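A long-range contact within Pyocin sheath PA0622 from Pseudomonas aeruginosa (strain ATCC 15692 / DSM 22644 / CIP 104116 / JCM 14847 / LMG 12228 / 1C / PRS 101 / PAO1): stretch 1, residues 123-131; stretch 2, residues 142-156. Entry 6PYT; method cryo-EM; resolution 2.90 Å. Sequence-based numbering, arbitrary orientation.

Stretch 1 (123-131) AQPRLLVAP
Stretch 2, residues 142-156: AMDGLAEKLRAIAIL

This contact is a compact example of the beta-alpha-beta principle, in which a strand pairs in parallel with the strand that follows a helix while the helix packs over one face of the pair. Extended residues 127-129 lie beside strand 153-156 at 27°, and helix 142-150 runs nearly antiparallel to them (164°), its axis 9.6 Å away. Register is set by Leu127 opposite Ile153 and Leu128 opposite Ala154. Leu128 supplies both ladder bonds of full strength: its N donates to Ile153 O (3.2 Å) and its O accepts from Ile155 N (2.8 Å, nearly linear). A weak bond from Ile153 N to Arg126 O (3.4 Å) precedes them.

Leu128, rotamer m,t, buries the largest area, 136 Å². Its CD1 meets Leu146 CD2 at 3.7 Å and Ala147 CB at 3.9 Å, and its CD2 lies 3.9 Å from Leu150 CD2. Leu128 CD1 also lies 3.7 Å from Ala147 CA, so the leucine reaches the helix backbone itself, while Leu128 CB lies 4.2 Å from Ala154 CB. Met143 (m,m,m) brings SD within 3.9 Å of Ala130 CB. On the other sheet face, Leu127 CD2 touches Ile155 CD1 (3.9 Å).

The helix ends in a turn where Arg151 adopts positive phi (56/65). There Arg126 (m,m,p) folds back, NE bonding Gln124 O (3.3 Å), and lays one guanidinium face against Arg151 O, 2.8 Å from NH1, without a hydrogen bond.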

ATOM      1  N   ALA B 123       4.437 -57.656  27.028  1.00 51.34           N
ATOM      2  CA  ALA B 123       3.263 -56.955  27.548  1.00 51.34           C
ATOM      3  C   ALA B 123       3.075 -57.379  29.001  1.00 51.34           C
ATOM      4  O   ALA B 123       2.412 -58.378  29.277  1.00 51.34           O
ATOM      5  CB  ALA B 123       2.035 -57.258  26.707  1.00 51.34           C
ATOM      6  N   GLN B 124       3.652 -56.612  29.920  1.00 50.93           N
ATOM      7  CA  GLN B 124       3.568 -56.921  31.339  1.00 50.93           C
ATOM      8  C   GLN B 124       2.333 -56.256  31.921  1.00 50.93           C
ATOM      9  O   GLN B 124       2.339 -55.029  32.098  1.00 50.93           O
ATOM     10  CB  GLN B 124       4.806 -56.435  32.059  1.00 50.93           C
ATOM     11  CG  GLN B 124       4.813 -56.771  33.518  1.00 50.93           C
ATOM     12  CD  GLN B 124       6.047 -56.275  34.201  1.00 50.93           C
ATOM     13  OE1 GLN B 124       6.885 -55.620  33.587  1.00 50.93           O
ATOM     14  NE2 GLN B 124       6.177 -56.586  35.478  1.00 50.93           N
ATOM     15  N   PRO B 125       1.297 -57.015  32.298  1.00 48.44           N
ATOM     16  CA  PRO B 125      -0.052 -56.456  32.506  1.00 48.44           C
ATOM     17  C   PRO B 125      -0.135 -55.486  33.675  1.00 48.44           C
ATOM     18  O   PRO B 125       0.098 -55.855  34.826  1.00 48.44           O
ATOM     19  CB  PRO B 125      -0.907 -57.701  32.761  1.00 48.44           C
ATOM     20  CG  PRO B 125      -0.161 -58.798  32.150  1.00 48.44           C
ATOM     21  CD  PRO B 125       1.279 -58.483  32.355  1.00 48.44           C
ATOM     22  N   ARG B 126      -0.468 -54.236  33.361  1.00 49.90           N
ATOM     23  CA  ARG B 126      -0.654 -53.185  34.350  1.00 49.90           C
ATOM     24  C   ARG B 126      -2.058 -53.162  34.925  1.00 49.90           C
ATOM     25  O   ARG B 126      -2.305 -52.434  35.891  1.00 49.90           O
ATOM     26  CB  ARG B 126      -0.362 -51.814  33.734  1.00 49.90           C
ATOM     27  CG  ARG B 126       1.030 -51.621  33.141  1.00 49.90           C
ATOM     28  CD  ARG B 126       2.132 -51.543  34.178  1.00 49.90           C
ATOM     29  NE  ARG B 126       2.692 -52.843  34.516  1.00 49.90           N
ATOM     30  CZ  ARG B 126       3.532 -53.050  35.522  1.00 49.90           C
ATOM     31  NH1 ARG B 126       3.910 -52.041  36.288  1.00 49.90           N
ATOM     32  NH2 ARG B 126       3.994 -54.266  35.761  1.00 49.90           N
ATOM     33  N   LEU B 127      -2.985 -53.919  34.353  1.00 47.11           N
ATOM     34  CA  LEU B 127      -4.347 -54.009  34.856  1.00 47.11           C
ATOM     35  C   LEU B 127      -4.777 -55.460  34.861  1.00 47.11           C
ATOM     36  O   LEU B 127      -4.607 -56.165  33.864  1.00 47.11           O
ATOM     37  CB  LEU B 127      -5.312 -53.185  34.010  1.00 47.11           C
ATOM     38  CG  LEU B 127      -5.241 -51.685  34.218  1.00 47.11           C
ATOM     39  CD1 LEU B 127      -6.052 -50.980  33.174  1.00 47.11           C
ATOM     40  CD2 LEU B 127      -5.746 -51.414  35.605  1.00 47.11           C
ATOM     41  N   LEU B 128      -5.346 -55.896  35.975  1.00 46.52           N
ATOM     42  CA  LEU B 128      -5.733 -57.280  36.168  1.00 46.52           C
ATOM     43  C   LEU B 128      -7.232 -57.353  36.371  1.00 46.52           C
ATOM     44  O   LEU B 128      -7.778 -56.666  37.236  1.00 46.52           O
ATOM     45  CB  LEU B 128      -5.014 -57.879  37.367  1.00 46.52           C
ATOM     46  CG  LEU B 128      -3.513 -57.921  37.152  1.00 46.52           C
ATOM     47  CD1 LEU B 128      -2.827 -58.371  38.400  1.00 46.52           C
ATOM     48  CD2 LEU B 128      -3.205 -58.840  36.007  1.00 46.52           C
ATOM     49  N   VAL B 129      -7.889 -58.196  35.590  1.00 48.47           N
ATOM     50  CA  VAL B 129      -9.338 -58.299  35.617  1.00 48.47           C
ATOM     51  C   VAL B 129      -9.722 -59.768  35.478  1.00 48.47           C
ATOM     52  O   VAL B 129      -9.140 -60.499  34.672  1.00 48.47           O
ATOM     53  CB  VAL B 129      -9.970 -57.396  34.533  1.00 48.47           C
ATOM     54  CG1 VAL B 129      -9.448 -57.706  33.142  1.00 48.47           C
ATOM     55  CG2 VAL B 129     -11.446 -57.511  34.537  1.00 48.47           C
ATOM     56  N   ALA B 130     -10.636 -60.222  36.329  1.00 49.51           N
ATOM     57  CA  ALA B 130     -11.193 -61.570  36.255  1.00 49.51           C
ATOM     58  C   ALA B 130     -12.700 -61.402  36.345  1.00 49.51           C
ATOM     59  O   ALA B 130     -13.271 -61.411  37.442  1.00 49.51           O
ATOM     60  CB  ALA B 130     -10.653 -62.467  37.364  1.00 49.51           C
ATOM     61  N   PRO B 131     -13.375 -61.220  35.209  1.00 49.87           N
ATOM     62  CA  PRO B 131     -14.778 -60.784  35.229  1.00 49.87           C
ATOM     63  C   PRO B 131     -15.715 -61.892  35.682  1.00 49.87           C
ATOM     64  O   PRO B 131     -15.771 -62.964  35.081  1.00 49.87           O
ATOM     65  CB  PRO B 131     -15.039 -60.386  33.773  1.00 49.87           C
ATOM     66  CG  PRO B 131     -13.710 -60.121  33.217  1.00 49.87           C
ATOM     67  CD  PRO B 131     -12.805 -61.109  33.861  1.00 49.87           C
ATOM     68  N   ALA B 142      -5.880 -64.071  45.142  1.00 50.70           N
ATOM     69  CA  ALA B 142      -4.915 -64.364  44.092  1.00 50.70           C
ATOM     70  C   ALA B 142      -4.749 -63.192  43.141  1.00 50.70           C
ATOM     71  O   ALA B 142      -3.668 -63.007  42.578  1.00 50.70           O
ATOM     72  CB  ALA B 142      -5.336 -65.604  43.313  1.00 50.70           C
ATOM     73  N   MET B 143      -5.811 -62.411  42.933  1.00 50.26           N
ATOM     74  CA  MET B 143      -5.682 -61.134  42.237  1.00 50.26           C
ATOM     75  C   MET B 143      -4.782 -60.185  43.012  1.00 50.26           C
ATOM     76  O   MET B 143      -4.005 -59.434  42.418  1.00 50.26           O
ATOM     77  CB  MET B 143      -7.064 -60.512  42.048  1.00 50.26           C
ATOM     78  CG  MET B 143      -7.981 -61.236  41.088  1.00 50.26           C
ATOM     79  SD  MET B 143      -7.626 -60.941  39.366  1.00 50.26           S
ATOM     80  CE  MET B 143      -8.370 -59.325  39.201  1.00 50.26           C
ATOM     81  N   ASP B 144      -4.871 -60.219  44.342  1.00 49.65           N
ATOM     82  CA  ASP B 144      -4.127 -59.299  45.196  1.00 49.65           C
ATOM     83  C   ASP B 144      -2.638 -59.602  45.168  1.00 49.65           C
ATOM     84  O   ASP B 144      -1.822 -58.726  44.864  1.00 49.65           O
ATOM     85  CB  ASP B 144      -4.660 -59.392  46.627  1.00 49.65           C
ATOM     86  N   GLY B 145      -2.264 -60.836  45.510  1.00 51.43           N
ATOM     87  CA  GLY B 145      -0.864 -61.209  45.565  1.00 51.43           C
ATOM     88  C   GLY B 145      -0.166 -61.182  44.227  1.00 51.43           C
ATOM     89  O   GLY B 145       1.058 -61.033  44.183  1.00 51.43           O
ATOM     90  N   LEU B 146      -0.914 -61.302  43.135  1.00 50.10           N
ATOM     91  CA  LEU B 146      -0.323 -61.192  41.814  1.00 50.10           C
ATOM     92  C   LEU B 146      -0.254 -59.751  41.339  1.00 50.10           C
ATOM     93  O   LEU B 146       0.633 -59.415  40.555  1.00 50.10           O
ATOM     94  CB  LEU B 146      -1.111 -62.047  40.823  1.00 50.10           C
ATOM     95  CG  LEU B 146      -0.471 -62.453  39.502  1.00 50.10           C
ATOM     96  CD1 LEU B 146      -0.968 -63.827  39.181  1.00 50.10           C
ATOM     97  CD2 LEU B 146      -0.843 -61.528  38.381  1.00 50.10           C
ATOM     98  N   ALA B 147      -1.154 -58.884  41.804  1.00 49.00           N
ATOM     99  CA  ALA B 147      -1.000 -57.462  41.524  1.00 49.00           C
ATOM    100  C   ALA B 147       0.171 -56.871  42.286  1.00 49.00           C
ATOM    101  O   ALA B 147       0.753 -55.878  41.846  1.00 49.00           O
ATOM    102  CB  ALA B 147      -2.277 -56.701  41.868  1.00 49.00           C
ATOM    103  N   GLU B 148       0.521 -57.455  43.433  1.00 49.71           N
ATOM    104  CA  GLU B 148       1.701 -57.005  44.158  1.00 49.71           C
ATOM    105  C   GLU B 148       2.975 -57.434  43.444  1.00 49.71           C
ATOM    106  O   GLU B 148       3.941 -56.667  43.374  1.00 49.71           O
ATOM    107  CB  GLU B 148       1.673 -57.547  45.583  1.00 49.71           C
ATOM    108  N   LYS B 149       2.988 -58.651  42.900  1.00 51.58           N
ATOM    109  CA  LYS B 149       4.137 -59.125  42.136  1.00 51.58           C
ATOM    110  C   LYS B 149       4.277 -58.354  40.833  1.00 51.58           C
ATOM    111  O   LYS B 149       5.310 -57.733  40.568  1.00 51.58           O
ATOM    112  CB  LYS B 149       3.995 -60.622  41.857  1.00 51.58           C
ATOM    113  CG  LYS B 149       4.144 -61.498  43.079  1.00 51.58           C
ATOM    114  CD  LYS B 149       3.832 -62.951  42.772  1.00 51.58           C
ATOM    115  CE  LYS B 149       4.915 -63.572  41.920  1.00 51.58           C
ATOM    116  NZ  LYS B 149       4.684 -65.029  41.707  1.00 51.58           N
ATOM    117  N   LEU B 150       3.224 -58.355  40.020  1.00 49.98           N
ATOM    118  CA  LEU B 150       3.267 -57.792  38.680  1.00 49.98           C
ATOM    119  C   LEU B 150       3.223 -56.269  38.689  1.00 49.98           C
ATOM    120  O   LEU B 150       3.373 -55.660  37.624  1.00 49.98           O
ATOM    121  CB  LEU B 150       2.105 -58.389  37.880  1.00 49.98           C
ATOM    122  CG  LEU B 150       1.961 -58.349  36.366  1.00 49.98           C
ATOM    123  CD1 LEU B 150       3.071 -59.127  35.740  1.00 49.98           C
ATOM    124  CD2 LEU B 150       0.650 -58.976  36.008  1.00 49.98           C
ATOM    125  N   ARG B 151       3.055 -55.664  39.870  1.00 50.66           N
ATOM    126  CA  ARG B 151       2.993 -54.219  40.093  1.00 50.66           C
ATOM    127  C   ARG B 151       1.894 -53.583  39.245  1.00 50.66           C
ATOM    128  O   ARG B 151       2.137 -52.796  38.331  1.00 50.66           O
ATOM    129  CB  ARG B 151       4.350 -53.552  39.870  1.00 50.66           C
ATOM    130  CG  ARG B 151       5.354 -53.899  40.941  1.00 50.66           C
ATOM    131  CD  ARG B 151       6.606 -53.055  40.846  1.00 50.66           C
ATOM    132  NE  ARG B 151       7.626 -53.527  41.775  1.00 50.66           N
ATOM    133  CZ  ARG B 151       7.698 -53.172  43.051  1.00 50.66           C
ATOM    134  NH1 ARG B 151       6.806 -52.335  43.560  1.00 50.66           N
ATOM    135  NH2 ARG B 151       8.658 -53.660  43.823  1.00 50.66           N
ATOM    136  N   ALA B 152       0.666 -53.970  39.564  1.00 47.61           N
ATOM    137  CA  ALA B 152      -0.503 -53.590  38.798  1.00 47.61           C
ATOM    138  C   ALA B 152      -1.607 -53.209  39.766  1.00 47.61           C
ATOM    139  O   ALA B 152      -1.425 -53.219  40.984  1.00 47.61           O
ATOM    140  CB  ALA B 152      -0.943 -54.731  37.878  1.00 47.61           C
ATOM    141  N   ILE B 153      -2.763 -52.867  39.218  1.00 46.05           N
ATOM    142  CA  ILE B 153      -3.973 -52.666  39.999  1.00 46.05           C
ATOM    143  C   ILE B 153      -4.977 -53.717  39.559  1.00 46.05           C
ATOM    144  O   ILE B 153      -5.344 -53.779  38.381  1.00 46.05           O
ATOM    145  CB  ILE B 153      -4.543 -51.246  39.846  1.00 46.05           C
ATOM    146  CG1 ILE B 153      -3.705 -50.239  40.632  1.00 46.05           C
ATOM    147  CG2 ILE B 153      -5.968 -51.183  40.336  1.00 46.05           C
ATOM    148  CD1 ILE B 153      -2.602 -49.575  39.861  1.00 46.05           C
ATOM    149  N   ALA B 154      -5.392 -54.560  40.494  1.00 45.99           N
ATOM    150  CA  ALA B 154      -6.428 -55.538  40.217  1.00 45.99           C
ATOM    151  C   ALA B 154      -7.784 -54.880  40.391  1.00 45.99           C
ATOM    152  O   ALA B 154      -8.018 -54.185  41.381  1.00 45.99           O
ATOM    153  CB  ALA B 154      -6.297 -56.740  41.146  1.00 45.99           C
ATOM    154  N   ILE B 155      -8.668 -55.079  39.426  1.00 46.85           N
ATOM    155  CA  ILE B 155     -10.001 -54.500  39.467  1.00 46.85           C
ATOM    156  C   ILE B 155     -10.974 -55.601  39.858  1.00 46.85           C
ATOM    157  O   ILE B 155     -11.261 -56.506  39.069  1.00 46.85           O
ATOM    158  CB  ILE B 155     -10.373 -53.846  38.133  1.00 46.85           C
ATOM    159  CG1 ILE B 155      -9.428 -52.683  37.871  1.00 46.85           C
ATOM    160  CG2 ILE B 155     -11.790 -53.341  38.171  1.00 46.85           C
ATOM    161  CD1 ILE B 155      -9.518 -52.118  36.496  1.00 46.85           C
ATOM    162  N   LEU B 156     -11.473 -55.529  41.084  1.00 47.81           N
ATOM    163  CA  LEU B 156     -12.380 -56.529  41.610  1.00 47.81           C
ATOM    164  C   LEU B 156     -13.813 -56.162  41.254  1.00 47.81           C
ATOM    165  O   LEU B 156     -14.078 -55.181  40.559  1.00 47.81           O
ATOM    166  CB  LEU B 156     -12.231 -56.635  43.121  1.00 47.81           C
ATOM    167  CG  LEU B 156     -10.829 -56.929  43.634  1.00 47.81           C
ATOM    168  CD1 LEU B 156     -10.845 -56.955  45.148  1.00 47.81           C
ATOM    169  CD2 LEU B 156     -10.298 -58.220  43.053  1.00 47.81           C
TER